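Local coordinates for DegV family protein (Streptococcus agalactiae, PDB 3LUP) that probably binds long-chain fatty acids, with elaidic acid held in its pocket here, and may act in lipid transport or fatty acid metabolism, at residues K150-I158 with V277-N285; E229-S237 with D257-G265. All blocks are in the same frame, centred on the assembly; numbering follows the deposited sequence.

Contact 1. Residues K150-I158 with V277-N285; sequences KIQSQIEKI and VAFGITPKN. With ELA (Elaidic acid), chain B.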
ATOM      1  N   LYS A 150       7.876  15.255  -8.758  1.00 30.40           N
ATOM      2  CA  LYS A 150       6.421  15.191  -8.815  1.00 30.21           C
ATOM      3  C   LYS A 150       5.905  14.045  -7.955  1.00 30.39           C
ATOM      4  O   LYS A 150       4.888  14.188  -7.274  1.00 30.57           O
ATOM      5  CB  LYS A 150       5.951  15.025 -10.259  1.00 29.82           C
ATOM      6  CG  LYS A 150       4.458  15.246 -10.472  1.00 29.97           C
ATOM      7  CD  LYS A 150       4.159  15.555 -11.950  1.00 30.89           C
ATOM      8  CE  LYS A 150       2.675  15.429 -12.305  1.00 30.09           C
ATOM      9  NZ  LYS A 150       1.897  16.666 -12.064  1.00 29.05           N
ATOM     10  N   ILE A 151       6.614  12.921  -7.966  1.00 30.22           N
ATOM     11  CA  ILE A 151       6.184  11.786  -7.186  1.00 30.44           C
ATOM     12  C   ILE A 151       6.366  12.014  -5.680  1.00 31.32           C
ATOM     13  O   ILE A 151       5.473  11.683  -4.906  1.00 32.31           O
ATOM     14  CB  ILE A 151       6.839  10.481  -7.656  1.00 30.28           C
ATOM     15  CG1 ILE A 151       6.328  10.089  -9.053  1.00 29.02           C
ATOM     16  CG2 ILE A 151       6.569   9.363  -6.657  1.00 29.89           C
ATOM     17  CD1 ILE A 151       4.918   9.507  -9.088  1.00 26.80           C
ATOM     18  N   GLN A 152       7.487  12.603  -5.265  1.00 31.95           N
ATOM     19  CA  GLN A 152       7.709  12.945  -3.848  1.00 32.29           C
ATOM     20  C   GLN A 152       6.664  13.882  -3.259  1.00 32.06           C
ATOM     21  O   GLN A 152       6.180  13.658  -2.134  1.00 32.30           O
ATOM     22  CB  GLN A 152       9.112  13.505  -3.621  1.00 32.65           C
ATOM     23  CG  GLN A 152      10.066  12.470  -3.032  1.00 35.74           C
ATOM     24  CD  GLN A 152      11.529  12.698  -3.419  1.00 40.05           C
ATOM     25  OE1 GLN A 152      11.900  13.763  -3.948  1.00 42.22           O
ATOM     26  NE2 GLN A 152      12.374  11.687  -3.155  1.00 40.54           N
ATOM     27  N   SER A 153       6.311  14.922  -4.013  1.00 31.50           N
ATOM     28  CA  SER A 153       5.238  15.827  -3.604  1.00 31.13           C
ATOM     29  C   SER A 153       3.872  15.124  -3.619  1.00 30.64           C
ATOM     30  O   SER A 153       2.996  15.464  -2.827  1.00 30.44           O
ATOM     31  CB  SER A 153       5.220  17.112  -4.448  1.00 31.25           C
ATOM     32  OG  SER A 153       4.711  16.885  -5.750  1.00 31.57           O
ATOM     33  N   GLN A 154       3.703  14.148  -4.513  1.00 30.10           N
ATOM     34  CA  GLN A 154       2.493  13.321  -4.534  1.00 29.53           C
ATOM     35  C   GLN A 154       2.440  12.401  -3.334  1.00 29.23           C
ATOM     36  O   GLN A 154       1.381  12.205  -2.737  1.00 28.95           O
ATOM     37  CB  GLN A 154       2.412  12.486  -5.806  1.00 29.36           C
ATOM     38  CG  GLN A 154       1.740  13.195  -6.955  1.00 28.51           C
ATOM     39  CD  GLN A 154       1.603  12.295  -8.151  1.00 28.73           C
ATOM     40  OE1 GLN A 154       1.733  11.071  -8.047  1.00 27.57           O
ATOM     41  NE2 GLN A 154       1.346  12.891  -9.307  1.00 29.34           N
ATOM     42  N   ILE A 155       3.588  11.834  -2.987  1.00 28.98           N
ATOM     43  CA  ILE A 155       3.716  11.048  -1.768  1.00 29.23           C
ATOM     44  C   ILE A 155       3.256  11.853  -0.550  1.00 29.84           C
ATOM     45  O   ILE A 155       2.742  11.290   0.386  1.00 30.46           O
ATOM     46  CB  ILE A 155       5.167  10.540  -1.598  1.00 28.98           C
ATOM     47  CG1 ILE A 155       5.396   9.352  -2.524  1.00 28.05           C
ATOM     48  CG2 ILE A 155       5.487  10.194  -0.132  1.00 28.37           C
ATOM     49  CD1 ILE A 155       6.808   9.214  -3.021  1.00 28.08           C
ATOM     50  N   GLU A 156       3.417  13.175  -0.588  1.00 30.47           N
ATOM     51  CA  GLU A 156       2.987  14.066   0.499  1.00 30.56           C
ATOM     52  C   GLU A 156       1.480  14.290   0.625  1.00 29.97           C
ATOM     53  O   GLU A 156       0.997  14.662   1.695  1.00 30.69           O
ATOM     54  CB  GLU A 156       3.674  15.426   0.368  1.00 31.00           C
ATOM     55  CG  GLU A 156       5.195  15.357   0.376  1.00 34.24           C
ATOM     56  CD  GLU A 156       5.747  14.696   1.626  1.00 37.74           C
ATOM     57  OE1 GLU A 156       5.893  15.398   2.653  1.00 40.89           O
ATOM     58  OE2 GLU A 156       6.048  13.487   1.582  1.00 39.22           O
ATOM     59  N   LYS A 157       0.732  14.102  -0.454  1.00 29.23           N
ATOM     60  CA  LYS A 157      -0.696  14.377  -0.411  1.00 28.45           C
ATOM     61  C   LYS A 157      -1.503  13.108  -0.228  1.00 28.06           C
ATOM     62  O   LYS A 157      -2.650  13.172   0.182  1.00 27.63           O
ATOM     63  CB  LYS A 157      -1.166  15.143  -1.648  1.00 28.47           C
ATOM     64  CG  LYS A 157      -0.345  16.386  -2.032  1.00 29.41           C
ATOM     65  CD  LYS A 157      -0.253  17.453  -0.942  1.00 30.88           C
ATOM     66  CE  LYS A 157      -1.459  18.365  -0.924  1.00 32.66           C
ATOM     67  NZ  LYS A 157      -1.348  19.431   0.127  1.00 33.53           N
ATOM     68  N   ILE A 158      -0.889  11.962  -0.519  1.00 28.01           N
ATOM     69  CA  ILE A 158      -1.506  10.658  -0.303  1.00 28.22           C
ATOM     70  C   ILE A 158      -1.919  10.490   1.164  1.00 29.47           C
ATOM     71  O   ILE A 158      -1.241  10.970   2.072  1.00 30.04           O
ATOM     72  CB  ILE A 158      -0.567   9.513  -0.749  1.00 27.62           C
ATOM     73  CG1 ILE A 158      -0.531   9.416  -2.271  1.00 26.65           C
ATOM     74  CG2 ILE A 158      -1.017   8.166  -0.197  1.00 27.56           C
ATOM     75  CD1 ILE A 158       0.729   8.821  -2.807  1.00 23.98           C
ATOM     76  N   VAL A 277     -11.625  -2.409   6.670  1.00 30.93           N
ATOM     77  CA  VAL A 277     -12.000  -1.457   5.604  1.00 30.12           C
ATOM     78  C   VAL A 277     -11.113  -0.216   5.713  1.00 29.69           C
ATOM     79  O   VAL A 277     -10.738   0.205   6.816  1.00 29.61           O
ATOM     80  CB  VAL A 277     -13.527  -1.081   5.623  1.00 30.47           C
ATOM     81  CG1 VAL A 277     -13.821  -0.028   6.665  1.00 30.38           C
ATOM     82  CG2 VAL A 277     -13.998  -0.587   4.264  1.00 29.68           C
ATOM     83  N   ALA A 278     -10.755   0.349   4.563  1.00 29.07           N
ATOM     84  CA  ALA A 278      -9.822   1.473   4.499  1.00 28.40           C
ATOM     85  C   ALA A 278     -10.163   2.348   3.320  1.00 28.29           C
ATOM     86  O   ALA A 278     -10.914   1.943   2.436  1.00 28.23           O
ATOM     87  CB  ALA A 278      -8.406   0.976   4.357  1.00 27.79           C
ATOM     88  N   PHE A 279      -9.617   3.555   3.298  1.00 28.25           N
ATOM     89  CA  PHE A 279      -9.550   4.277   2.041  1.00 28.46           C
ATOM     90  C   PHE A 279      -8.123   4.763   1.803  1.00 28.82           C
ATOM     91  O   PHE A 279      -7.331   4.892   2.743  1.00 29.21           O
ATOM     92  CB  PHE A 279     -10.583   5.419   1.947  1.00 28.43           C
ATOM     93  CG  PHE A 279     -10.271   6.615   2.809  1.00 27.51           C
ATOM     94  CD1 PHE A 279     -10.931   6.802   4.021  1.00 28.53           C
ATOM     95  CD2 PHE A 279      -9.346   7.555   2.403  1.00 26.33           C
ATOM     96  CE1 PHE A 279     -10.662   7.904   4.830  1.00 28.44           C
ATOM     97  CE2 PHE A 279      -9.063   8.660   3.194  1.00 29.39           C
ATOM     98  CZ  PHE A 279      -9.725   8.839   4.418  1.00 29.21           C
ATOM     99  N   GLY A 280      -7.802   5.015   0.537  1.00 28.61           N
ATOM    100  CA  GLY A 280      -6.564   5.683   0.180  1.00 28.30           C
ATOM    101  C   GLY A 280      -6.863   6.689  -0.909  1.00 28.05           C
ATOM    102  O   GLY A 280      -7.654   6.389  -1.823  1.00 28.11           O
ATOM    103  N   ILE A 281      -6.258   7.877  -0.796  1.00 27.27           N
ATOM    104  CA  ILE A 281      -6.346   8.902  -1.833  1.00 26.79           C
ATOM    105  C   ILE A 281      -4.971   9.205  -2.438  1.00 26.92           C
ATOM    106  O   ILE A 281      -3.937   9.103  -1.763  1.00 26.39           O
ATOM    107  CB  ILE A 281      -7.027  10.220  -1.341  1.00 26.89           C
ATOM    108  CG1 ILE A 281      -6.091  11.022  -0.423  1.00 26.83           C
ATOM    109  CG2 ILE A 281      -8.436   9.939  -0.732  1.00 26.68           C
ATOM    110  CD1 ILE A 281      -6.639  12.354   0.048  1.00 28.09           C
ATOM    111  N   THR A 282      -4.980   9.563  -3.717  1.00 26.71           N
ATOM    112  CA  THR A 282      -3.777   9.898  -4.444  1.00 27.15           C
ATOM    113  C   THR A 282      -4.104  11.081  -5.327  1.00 27.84           C
ATOM    114  O   THR A 282      -5.147  11.076  -5.981  1.00 28.00           O
ATOM    115  CB  THR A 282      -3.324   8.738  -5.366  1.00 27.09           C
ATOM    116  OG1 THR A 282      -3.221   7.543  -4.601  1.00 27.42           O
ATOM    117  CG2 THR A 282      -1.980   9.026  -5.993  1.00 25.84           C
ATOM    118  N   PRO A 283      -3.208  12.095  -5.366  1.00 28.46           N
ATOM    119  CA  PRO A 283      -3.396  13.219  -6.274  1.00 28.72           C
ATOM    120  C   PRO A 283      -3.474  12.739  -7.720  1.00 29.37           C
ATOM    121  O   PRO A 283      -2.759  11.822  -8.108  1.00 29.47           O
ATOM    122  CB  PRO A 283      -2.114  14.031  -6.090  1.00 28.66           C
ATOM    123  CG  PRO A 283      -1.570  13.601  -4.782  1.00 28.35           C
ATOM    124  CD  PRO A 283      -1.940  12.197  -4.615  1.00 28.21           C
ATOM    125  N   LYS A 284      -4.347  13.348  -8.507  1.00 30.14           N
ATOM    126  CA  LYS A 284      -4.325  13.109  -9.936  1.00 30.95           C
ATOM    127  C   LYS A 284      -3.056  13.673 -10.566  1.00 31.71           C
ATOM    128  O   LYS A 284      -2.580  14.757 -10.214  1.00 31.65           O
ATOM    129  CB  LYS A 284      -5.567  13.671 -10.619  1.00 30.66           C
ATOM    130  CG  LYS A 284      -6.767  12.802 -10.407  1.00 30.61           C
ATOM    131  CD  LYS A 284      -7.941  13.264 -11.214  1.00 30.49           C
ATOM    132  CE  LYS A 284      -9.188  12.629 -10.658  1.00 30.58           C
ATOM    133  NZ  LYS A 284     -10.354  12.900 -11.515  1.00 31.14           N
ATOM    134  N   ASN A 285      -2.512  12.883 -11.480  1.00 32.70           N
ATOM    135  CA  ASN A 285      -1.389  13.269 -12.304  1.00 33.61           C
ATOM    136  C   ASN A 285      -1.742  14.442 -13.224  1.00 33.97           C
ATOM    137  O   ASN A 285      -1.363  15.586 -12.965  1.00 34.59           O
ATOM    138  CB  ASN A 285      -0.960  12.064 -13.147  1.00 33.86           C
ATOM    139  CG  ASN A 285       0.518  12.056 -13.427  1.00 33.79           C
ATOM    140  OD1 ASN A 285       1.325  12.149 -12.508  1.00 34.34           O
ATOM    141  ND2 ASN A 285       0.886  11.941 -14.696  1.00 33.82           N
TER
HETATM  142  CA  ELA B 301       8.240  -7.102   6.876  1.00 52.96           C
HETATM  143  C   ELA B 301       8.890  -7.977   7.954  1.00 54.95           C
HETATM  144  O   ELA B 301       8.220  -8.683   8.765  1.00 54.14           O
HETATM  145  C3  ELA B 301       7.438  -7.887   5.841  1.00 48.32           C
HETATM  146  C4  ELA B 301       7.082  -7.015   4.642  1.00 46.96           C
HETATM  147  C5  ELA B 301       5.564  -6.956   4.378  1.00 46.74           C
HETATM  148  C6  ELA B 301       4.884  -5.879   5.235  1.00 44.62           C
HETATM  149  C7  ELA B 301       3.366  -5.944   5.361  1.00 42.43           C
HETATM  150  C8  ELA B 301       2.872  -4.837   6.300  1.00 42.25           C
HETATM  151  C9  ELA B 301       1.532  -4.272   5.848  1.00 41.37           C
HETATM  152  C10 ELA B 301       0.719  -3.388   6.717  1.00 40.25           C
HETATM  153  C11 ELA B 301      -0.779  -3.304   6.506  1.00 39.40           C
HETATM  154  C12 ELA B 301      -1.287  -1.869   6.449  1.00 37.95           C
HETATM  155  C13 ELA B 301      -1.767  -1.453   5.070  1.00 37.06           C
HETATM  156  C14 ELA B 301      -2.891  -0.427   5.110  1.00 36.64           C
HETATM  157  C15 ELA B 301      -3.385  -0.133   3.686  1.00 36.35           C
HETATM  158  C16 ELA B 301      -4.278   1.105   3.582  1.00 34.37           C
HETATM  159  C17 ELA B 301      -3.641   2.172   2.699  1.00 34.94           C
HETATM  160  C18 ELA B 301      -4.665   2.914   1.849  1.00 34.37           C
HETATM  161  OXT ELA B 301      10.139  -7.980   8.053  1.00 55.09           O
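In the DegV fold, the C-terminal part of helix 144-155 packs against the end of strand 277-283, an inner strand of the six-stranded mixed sheet, with Gln154, Lys157 and Ile158 meeting Ile281, Pro283 and Asn285. The ring of Pro283 sits against Gln154 and Lys157: its CG lies 3.5 Å from Lys157 CB, and its CD is 3.8 Å from Gln154 O. That oxygen accepts from the backbone N of both Lys157 and Ile158, and Pro283, which has no N-H, meets it through CD. Past the helix, Ile158 runs alongside Thr282, both pointing the same way, with CG1 4.0 Å from Thr282 CG2; its CA approaches Ile281 O at 3.2 Å in a CA-H...O contact. Lys157 bends at chi2 and chi3, which carries its ammonium away to a salt bridge with Asp227. Earlier in the same strand, Gly280 belongs to the fatty-acid pocket: its CA is 3.7 Å from C18 of the elaidic acid, the methyl end of the chain. The contact's polar link lies at the C-terminal residue. The Gln154 amide, whose OE1 accepts from Asn133, gives its NE2 to Asn285 OD1 at 3.3 Å; the donor is in the carbonyl plane on a lone pair, with the two amide planes 85° apart.

Contact 2. Residues E229-S237 with D257-G265; sequences EYDIAIIHS and DDLEIVSFG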
ATOM      1  N   GLU A 229      -7.528  17.435  -6.795  1.00 30.40           N
ATOM      2  CA  GLU A 229      -8.218  16.350  -7.488  1.00 30.28           C
ATOM      3  C   GLU A 229      -7.570  15.010  -7.159  1.00 29.79           C
ATOM      4  O   GLU A 229      -6.390  14.792  -7.459  1.00 29.67           O
ATOM      5  CB  GLU A 229      -8.219  16.615  -8.999  1.00 30.65           C
ATOM      6  CG  GLU A 229      -8.990  17.869  -9.423  1.00 32.01           C
ATOM      7  CD  GLU A 229     -10.505  17.643  -9.459  1.00 35.12           C
ATOM      8  OE1 GLU A 229     -10.955  16.693 -10.151  1.00 37.44           O
ATOM      9  OE2 GLU A 229     -11.249  18.411  -8.804  1.00 34.77           O
ATOM     10  N   TYR A 230      -8.338  14.113  -6.535  1.00 29.18           N
ATOM     11  CA  TYR A 230      -7.784  12.853  -6.040  1.00 28.46           C
ATOM     12  C   TYR A 230      -8.439  11.614  -6.608  1.00 28.65           C
ATOM     13  O   TYR A 230      -9.657  11.537  -6.688  1.00 28.91           O
ATOM     14  CB  TYR A 230      -7.916  12.787  -4.522  1.00 28.19           C
ATOM     15  CG  TYR A 230      -7.063  13.778  -3.779  1.00 27.61           C
ATOM     16  CD1 TYR A 230      -5.809  13.414  -3.287  1.00 25.90           C
ATOM     17  CD2 TYR A 230      -7.511  15.092  -3.561  1.00 27.45           C
ATOM     18  CE1 TYR A 230      -5.021  14.323  -2.596  1.00 25.73           C
ATOM     19  CE2 TYR A 230      -6.724  16.009  -2.877  1.00 26.82           C
ATOM     20  CZ  TYR A 230      -5.484  15.614  -2.392  1.00 27.03           C
ATOM     21  OH  TYR A 230      -4.703  16.523  -1.714  1.00 28.95           O
ATOM     22  N   ASP A 231      -7.633  10.626  -6.977  1.00 28.92           N
ATOM     23  CA  ASP A 231      -8.145   9.266  -7.146  1.00 29.23           C
ATOM     24  C   ASP A 231      -8.447   8.690  -5.751  1.00 29.23           C
ATOM     25  O   ASP A 231      -7.573   8.719  -4.860  1.00 29.18           O
ATOM     26  CB  ASP A 231      -7.144   8.398  -7.917  1.00 29.08           C
ATOM     27  CG  ASP A 231      -7.062   8.773  -9.420  1.00 31.14           C
ATOM     28  OD1 ASP A 231      -8.131   8.849 -10.084  1.00 31.95           O
ATOM     29  OD2 ASP A 231      -5.934   8.981  -9.944  1.00 30.89           O
ATOM     30  N   ILE A 232      -9.681   8.210  -5.548  1.00 28.77           N
ATOM     31  CA  ILE A 232     -10.080   7.643  -4.245  1.00 29.04           C
ATOM     32  C   ILE A 232     -10.386   6.136  -4.316  1.00 29.27           C
ATOM     33  O   ILE A 232     -11.103   5.677  -5.210  1.00 29.90           O
ATOM     34  CB  ILE A 232     -11.291   8.382  -3.601  1.00 28.91           C
ATOM     35  CG1 ILE A 232     -11.146   9.893  -3.739  1.00 29.28           C
ATOM     36  CG2 ILE A 232     -11.432   8.017  -2.120  1.00 29.14           C
ATOM     37  CD1 ILE A 232     -12.421  10.648  -3.462  1.00 28.91           C
ATOM     38  N   ALA A 233      -9.847   5.377  -3.361  1.00 28.96           N
ATOM     39  CA  ALA A 233      -9.990   3.933  -3.354  1.00 28.78           C
ATOM     40  C   ALA A 233     -10.559   3.491  -2.013  1.00 28.95           C
ATOM     41  O   ALA A 233     -10.022   3.853  -0.965  1.00 29.48           O
ATOM     42  CB  ALA A 233      -8.628   3.271  -3.602  1.00 28.15           C
ATOM     43  N   ILE A 234     -11.655   2.734  -2.041  1.00 28.62           N
ATOM     44  CA  ILE A 234     -12.108   2.030  -0.852  1.00 28.48           C
ATOM     45  C   ILE A 234     -11.566   0.610  -0.945  1.00 28.60           C
ATOM     46  O   ILE A 234     -11.734  -0.073  -1.960  1.00 29.04           O
ATOM     47  CB  ILE A 234     -13.626   1.978  -0.743  1.00 28.55           C
ATOM     48  CG1 ILE A 234     -14.213   3.384  -0.805  1.00 28.58           C
ATOM     49  CG2 ILE A 234     -14.037   1.269   0.554  1.00 27.49           C
ATOM     50  CD1 ILE A 234     -15.691   3.395  -1.158  1.00 29.29           C
ATOM     51  N   ILE A 235     -10.896   0.170   0.107  1.00 28.31           N
ATOM     52  CA  ILE A 235     -10.184  -1.097   0.066  1.00 28.12           C
ATOM     53  C   ILE A 235     -10.615  -1.920   1.271  1.00 28.20           C
ATOM     54  O   ILE A 235     -10.747  -1.380   2.358  1.00 28.52           O
ATOM     55  CB  ILE A 235      -8.655  -0.879   0.079  1.00 27.85           C
ATOM     56  CG1 ILE A 235      -8.273   0.307  -0.817  1.00 27.30           C
ATOM     57  CG2 ILE A 235      -7.924  -2.149  -0.349  1.00 27.73           C
ATOM     58  CD1 ILE A 235      -7.279   1.255  -0.187  1.00 26.12           C
ATOM     59  N   HIS A 236     -10.853  -3.213   1.078  1.00 28.15           N
ATOM     60  CA  HIS A 236     -11.328  -4.051   2.158  1.00 28.64           C
ATOM     61  C   HIS A 236     -10.761  -5.458   2.105  1.00 29.47           C
ATOM     62  O   HIS A 236     -10.402  -5.958   1.030  1.00 29.86           O
ATOM     63  CB  HIS A 236     -12.857  -4.113   2.133  1.00 28.50           C
ATOM     64  CG  HIS A 236     -13.405  -4.830   0.948  1.00 27.52           C
ATOM     65  ND1 HIS A 236     -13.778  -6.155   0.990  1.00 27.76           N
ATOM     66  CD2 HIS A 236     -13.607  -4.421  -0.325  1.00 26.70           C
ATOM     67  CE1 HIS A 236     -14.207  -6.526  -0.202  1.00 27.99           C
ATOM     68  NE2 HIS A 236     -14.117  -5.491  -1.018  1.00 27.25           N
ATOM     69  N   SER A 237     -10.687  -6.099   3.267  1.00 30.15           N
ATOM     70  CA  SER A 237     -10.328  -7.512   3.335  1.00 30.91           C
ATOM     71  C   SER A 237     -11.578  -8.334   3.670  1.00 31.45           C
ATOM     72  O   SER A 237     -11.850  -8.635   4.830  1.00 31.53           O
ATOM     73  CB  SER A 237      -9.187  -7.750   4.335  1.00 30.49           C
ATOM     74  OG  SER A 237      -9.530  -7.279   5.636  1.00 31.32           O
ATOM     75  N   ASP A 257     -17.306  10.011  -8.296  1.00 40.90           N
ATOM     76  CA  ASP A 257     -16.703  10.001  -9.638  1.00 41.86           C
ATOM     77  C   ASP A 257     -15.338   9.349  -9.760  1.00 41.65           C
ATOM     78  O   ASP A 257     -15.101   8.602 -10.699  1.00 41.68           O
ATOM     79  CB  ASP A 257     -16.719  11.399 -10.251  1.00 42.21           C
ATOM     80  CG  ASP A 257     -18.114  11.814 -10.678  1.00 44.38           C
ATOM     81  OD1 ASP A 257     -18.766  11.029 -11.414  1.00 45.54           O
ATOM     82  OD2 ASP A 257     -18.565  12.911 -10.267  1.00 46.81           O
ATOM     83  N   ASP A 258     -14.449   9.636  -8.819  1.00 41.82           N
ATOM     84  CA  ASP A 258     -13.143   8.974  -8.769  1.00 41.84           C
ATOM     85  C   ASP A 258     -13.105   8.012  -7.578  1.00 41.16           C
ATOM     86  O   ASP A 258     -12.213   8.074  -6.729  1.00 40.88           O
ATOM     87  CB  ASP A 258     -12.016  10.013  -8.677  1.00 42.41           C
ATOM     88  CG  ASP A 258     -12.062  11.032  -9.807  1.00 43.35           C
ATOM     89  OD1 ASP A 258     -11.781  10.662 -10.973  1.00 44.84           O
ATOM     90  OD2 ASP A 258     -12.362  12.208  -9.526  1.00 44.00           O
ATOM     91  N   LEU A 259     -14.086   7.116  -7.539  1.00 40.50           N
ATOM     92  CA  LEU A 259     -14.273   6.209  -6.413  1.00 39.68           C
ATOM     93  C   LEU A 259     -14.361   4.765  -6.909  1.00 39.02           C
ATOM     94  O   LEU A 259     -15.215   4.427  -7.736  1.00 39.02           O
ATOM     95  CB  LEU A 259     -15.535   6.611  -5.655  1.00 39.64           C
ATOM     96  CG  LEU A 259     -15.796   6.167  -4.230  1.00 39.70           C
ATOM     97  CD1 LEU A 259     -14.662   6.575  -3.312  1.00 41.34           C
ATOM     98  CD2 LEU A 259     -17.085   6.805  -3.780  1.00 40.08           C
ATOM     99  N   GLU A 260     -13.456   3.932  -6.409  1.00 37.82           N
ATOM    100  CA  GLU A 260     -13.334   2.554  -6.843  1.00 36.92           C
ATOM    101  C   GLU A 260     -13.254   1.668  -5.613  1.00 35.37           C
ATOM    102  O   GLU A 260     -12.656   2.060  -4.608  1.00 35.03           O
ATOM    103  CB  GLU A 260     -12.070   2.391  -7.695  1.00 37.54           C
ATOM    104  CG  GLU A 260     -12.041   1.113  -8.555  1.00 41.04           C
ATOM    105  CD  GLU A 260     -10.713   0.887  -9.319  1.00 44.75           C
ATOM    106  OE1 GLU A 260      -9.665   1.488  -8.937  1.00 44.12           O
ATOM    107  OE2 GLU A 260     -10.732   0.080 -10.294  1.00 44.94           O
ATOM    108  N   ILE A 261     -13.868   0.488  -5.683  1.00 33.94           N
ATOM    109  CA  ILE A 261     -13.734  -0.511  -4.612  1.00 33.18           C
ATOM    110  C   ILE A 261     -12.772  -1.631  -5.033  1.00 32.91           C
ATOM    111  O   ILE A 261     -12.921  -2.248  -6.100  1.00 32.84           O
ATOM    112  CB  ILE A 261     -15.097  -1.100  -4.132  1.00 33.07           C
ATOM    113  CG1 ILE A 261     -16.035   0.013  -3.625  1.00 33.14           C
ATOM    114  CG2 ILE A 261     -14.868  -2.128  -3.025  1.00 32.78           C
ATOM    115  CD1 ILE A 261     -17.516  -0.371  -3.470  1.00 30.65           C
ATOM    116  N   VAL A 262     -11.768  -1.869  -4.194  1.00 32.31           N
ATOM    117  CA  VAL A 262     -10.738  -2.860  -4.474  1.00 31.79           C
ATOM    118  C   VAL A 262     -10.425  -3.632  -3.206  1.00 31.84           C
ATOM    119  O   VAL A 262     -10.663  -3.139  -2.094  1.00 31.48           O
ATOM    120  CB  VAL A 262      -9.431  -2.217  -5.016  1.00 31.96           C
ATOM    121  CG1 VAL A 262      -9.678  -1.543  -6.344  1.00 31.92           C
ATOM    122  CG2 VAL A 262      -8.808  -1.235  -4.010  1.00 31.13           C
ATOM    123  N   SER A 263      -9.884  -4.835  -3.384  1.00 31.70           N
ATOM    124  CA  SER A 263      -9.518  -5.701  -2.274  1.00 31.77           C
ATOM    125  C   SER A 263      -8.058  -5.633  -1.842  1.00 31.45           C
ATOM    126  O   SER A 263      -7.185  -5.229  -2.623  1.00 31.02           O
ATOM    127  CB  SER A 263      -9.863  -7.132  -2.620  1.00 31.69           C
ATOM    128  OG  SER A 263     -11.241  -7.300  -2.404  1.00 33.99           O
ATOM    129  N   PHE A 264      -7.821  -6.030  -0.586  1.00 30.99           N
ATOM    130  CA  PHE A 264      -6.481  -6.319  -0.099  1.00 30.60           C
ATOM    131  C   PHE A 264      -6.112  -7.750  -0.505  1.00 30.41           C
ATOM    132  O   PHE A 264      -6.995  -8.565  -0.809  1.00 30.31           O
ATOM    133  CB  PHE A 264      -6.401  -6.182   1.430  1.00 30.56           C
ATOM    134  CG  PHE A 264      -6.583  -4.765   1.951  1.00 30.90           C
ATOM    135  CD1 PHE A 264      -5.632  -3.767   1.689  1.00 32.68           C
ATOM    136  CD2 PHE A 264      -7.682  -4.439   2.747  1.00 30.37           C
ATOM    137  CE1 PHE A 264      -5.793  -2.450   2.201  1.00 32.00           C
ATOM    138  CE2 PHE A 264      -7.859  -3.142   3.239  1.00 30.77           C
ATOM    139  CZ  PHE A 264      -6.911  -2.146   2.971  1.00 31.17           C
ATOM    140  N   GLY A 265      -4.809  -8.042  -0.533  1.00 30.23           N
ATOM    141  CA  GLY A 265      -4.301  -9.409  -0.668  1.00 29.69           C
ATOM    142  C   GLY A 265      -3.892  -9.951   0.702  1.00 29.57           C
ATOM    143  O   GLY A 265      -4.145  -9.313   1.721  1.00 29.19           O
TER
HETATM  144  O   HOH W   1     -11.893  -8.742  -0.223  1.00 27.98           O
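Strands 230-236 and 259-263, joined through helix 240-252, form a beta-alpha-beta unit at one side of the mixed sheet, where Ile232 to His236 pair in parallel with Leu259 to Ser263. The short strand axes come within 4.7 Å at 31°. Six backbone bonds zigzag between them, from Ile232 N to Asp258 O (2.8 Å) at one end to Phe264 N and His236 O (3.0 Å) at the other, where the donor stands 44° out of the carbonyl plane. On the face bearing Ile232, Ile234 and His236, Leu259 CD1 touches Ile232 CG2 at 3.7 Å and also meets Ile234 CD1; Ile234 and Leu259 both pack on Tyr247 of the crossover helix. Beyond them Ile261 CG2 approaches the His236 ring at its edge, while Ser263 OG lies over one face. The imidazole's ND1 is hydrogen-bonded to Ala239 N. On the face of Ala233 and Ile235, Ile235 and Val262 lie side by side, CG1 to CG2 3.6 Å. Ile235 CG2, anti to the backbone N, projects over the Phe264 ring in a CH-pi contact, 3.3 Å from the centroid and 12° off the normal, and Ser237 N comes to the ring edge. At the opposite end Asp231 and Asp258 bring like charges near one another, each with its own cation, Arg132 and Lys284; these salt bridges probably offset the repulsion. Ile235 and Phe264 both touch the elaidic acid, so the C-terminal ends of the two strands in this parallel beta-alpha-beta unit form part of the fatty-acid pocket of the DegV fold.

From the N terminus, the chain builds the parallel four-stranded sheet before reaching helix 144-155, where contact 1 begins. It then adds strands 159-163, 192-195 and 201-205, and helix 210-224 leads into strand 230-236. Contact 2 closes a short loop of 19 residues, mostly helix 240-252, and is nested inside the much longer loop of 118 residues that contact 1 closes when strand 277-283 arrives. That last strand inserts antiparallel between 159-163 and 230-236, so both contacts meet in one sheet. They also touch directly: Lys284 N lies 2.7 Å from Glu229 O, a probable hydrogen bond, and Phe279 CB packs on Ala233 O.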